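Local coordinates for protein 3-hydroxyacyl-CoA dehydrogenase type-2 (Mycobacterium avium, PDB 3PPI) that probably oxidises 3-hydroxyacyl-CoA thioesters to 3-ketoacyl-CoA with a nicotinamide cofactor, as a member of the short-chain dehydrogenase/reductase family, at residues S32-G37 / L92-A97. Numbering follows the deposited sequence. Where two conformers were deposited one is given.
Sequences SAIVSG and LAAIEA. With MG (magnesium ion), chain F.
Ile-34 makes the whole strand side of this contact, reaching from the sheet to Ala-94 and Ile-95 on helix 88-98. The CB of Ile-34 points toward the helix, and its CG1 lies anti to the carbonyl carbon (chi1 -69°); with chi2 at 160° the chain is extended and CD1 becomes the main touching end. That methyl meets two different surfaces. It lies 3.8 Å from the backbone O of Ala-94, a van der Waals approach to a carbonyl, and 4.4 Å from the CB of the same residue, which also points toward the strand. From the next residue, Ile-95, CG1 comes within 3.8 Å of Ile-34 CD1. Here the geometry differs: the CB of Ile-95 points away from the strand, so the methyl meets the flank of its side chain at CG1, and the two isoleucine side chains meet at a slant. The contact is therefore essentially the end of one side chain, chiefly CD1, set against two consecutive helix residues, consistent with a modest buried surface of 106 Å² and with a CA separation of 7.4 Å between Ile-34 and Ala-94.

Ser-32 OG hydrogen-bonds to Ala-98 O, tying the start of the strand segment to the end of helix 88-98, whereas Ser-36 OG bonds to His-111 ND1. Past the strand, Gly-37 O binds a magnesium ion at 2.6 Å, together with three waters, and Gly-40 belongs to the same site.

The arrangement is helix-on-sheet packing in a Rossmann-type fold: strand 31-36 runs parallel between strands 56-61 and 103-109, with Ile-34 touching Val-58, Ala-60 and Leu-104. Helix 130-156 packs against both partners, through Val-151 on Ile-34 and Leu-150 and Ser-154 on Ile-95.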
loop_
_atom_site.group_PDB
_atom_site.type_symbol
_atom_site.label_atom_id
_atom_site.label_comp_id
_atom_site.label_asym_id
_atom_site.label_seq_id
_atom_site.Cartn_x
_atom_site.Cartn_y
_atom_site.Cartn_z
ATOM N N SER A 32 23.870 24.001 -4.095
ATOM C CA SER A 32 22.828 24.764 -3.427
ATOM C C SER A 32 21.483 24.042 -3.483
ATOM O O SER A 32 21.283 23.107 -4.277
ATOM C CB SER A 32 22.701 26.156 -4.037
ATOM O OG SER A 32 22.453 26.072 -5.427
ATOM N N ALA A 33 20.571 24.507 -2.633
ATOM C CA ALA A 33 19.268 23.897 -2.438
ATOM C C ALA A 33 18.213 24.986 -2.262
ATOM O O ALA A 33 18.521 26.098 -1.809
ATOM C CB ALA A 33 19.300 23.013 -1.226
ATOM N N ILE A 34 16.980 24.666 -2.637
ATOM C CA ILE A 34 15.812 25.522 -2.368
ATOM C C ILE A 34 14.879 24.763 -1.427
ATOM O O ILE A 34 14.578 23.586 -1.659
ATOM C CB ILE A 34 15.028 25.853 -3.667
ATOM C CG1 ILE A 34 15.824 26.786 -4.576
ATOM C CG2 ILE A 34 13.669 26.510 -3.347
ATOM C CD1 ILE A 34 15.340 26.749 -6.019
ATOM N N VAL A 35 14.415 25.419 -0.373
ATOM C CA VAL A 35 13.404 24.821 0.492
ATOM C C VAL A 35 12.150 25.661 0.439
ATOM O O VAL A 35 12.168 26.823 0.878
ATOM C CB VAL A 35 13.895 24.700 1.951
ATOM C CG1 VAL A 35 12.824 24.076 2.831
ATOM C CG2 VAL A 35 15.194 23.866 2.019
ATOM N N SER A 36 11.075 25.106 -0.126
ATOM C CA SER A 36 9.778 25.790 -0.101
ATOM C C SER A 36 9.202 25.667 1.306
ATOM O O SER A 36 9.434 24.685 1.993
ATOM C CB SER A 36 8.814 25.284 -1.199
ATOM O OG SER A 36 8.190 24.054 -0.877
ATOM N N GLY A 37 8.480 26.691 1.751
ATOM C CA GLY A 37 8.089 26.809 3.156
ATOM C C GLY A 37 9.265 26.960 4.112
ATOM O O GLY A 37 9.164 26.608 5.294
ATOM N N LEU A 92 11.095 30.673 -10.701
ATOM C CA LEU A 92 12.263 30.906 -11.554
ATOM C C LEU A 92 13.253 31.884 -10.905
ATOM O O LEU A 92 14.461 31.714 -11.050
ATOM C CB LEU A 92 11.846 31.384 -12.950
ATOM C CG LEU A 92 11.278 30.338 -13.916
ATOM C CD1 LEU A 92 10.981 31.024 -15.267
ATOM C CD2 LEU A 92 12.236 29.173 -14.098
ATOM N N ALA A 93 12.735 32.885 -10.182
ATOM C CA ALA A 93 13.579 33.808 -9.425
ATOM C C ALA A 93 14.287 33.103 -8.265
ATOM O O ALA A 93 15.442 33.400 -7.971
ATOM C CB ALA A 93 12.766 35.017 -8.912
ATOM N N ALA A 94 13.599 32.183 -7.597
ATOM C CA ALA A 94 14.231 31.421 -6.522
ATOM C C ALA A 94 15.367 30.548 -7.074
ATOM O O ALA A 94 16.396 30.397 -6.441
ATOM C CB ALA A 94 13.194 30.580 -5.768
ATOM N N ILE A 95 15.173 30.005 -8.272
ATOM C CA ILE A 95 16.183 29.198 -8.948
ATOM C C ILE A 95 17.427 30.013 -9.326
ATOM O O ILE A 95 18.560 29.540 -9.141
ATOM C CB ILE A 95 15.588 28.495 -10.184
ATOM C CG1 ILE A 95 14.609 27.420 -9.724
ATOM C CG2 ILE A 95 16.668 27.868 -11.044
ATOM C CD1 ILE A 95 13.798 26.774 -10.851
ATOM N N GLU A 96 17.227 31.232 -9.831
ATOM C CA GLU A 96 18.352 32.099 -10.181
ATOM C C GLU A 96 19.146 32.475 -8.928
ATOM O O GLU A 96 20.369 32.503 -8.957
ATOM C CB GLU A 96 17.876 33.359 -10.919
ATOM C CG GLU A 96 17.255 33.093 -12.301
ATOM C CD GLU A 96 18.263 32.590 -13.335
ATOM O OE1 GLU A 96 19.231 33.320 -13.632
ATOM O OE2 GLU A 96 18.077 31.473 -13.868
ATOM N N ALA A 97 18.452 32.751 -7.826
ATOM C CA ALA A 97 19.116 33.055 -6.556
ATOM C C ALA A 97 19.952 31.859 -6.048
ATOM O O ALA A 97 21.116 32.018 -5.686
ATOM C CB ALA A 97 18.105 33.483 -5.514
HETATM MG MG MG F . 7.001 26.653 6.691
HETATM O O HOH W 1 7.443 24.285 6.346
HETATM O O HOH W 2 6.602 29.029 6.399
HETATM O O HOH W 3 5.269 26.613 5.226
#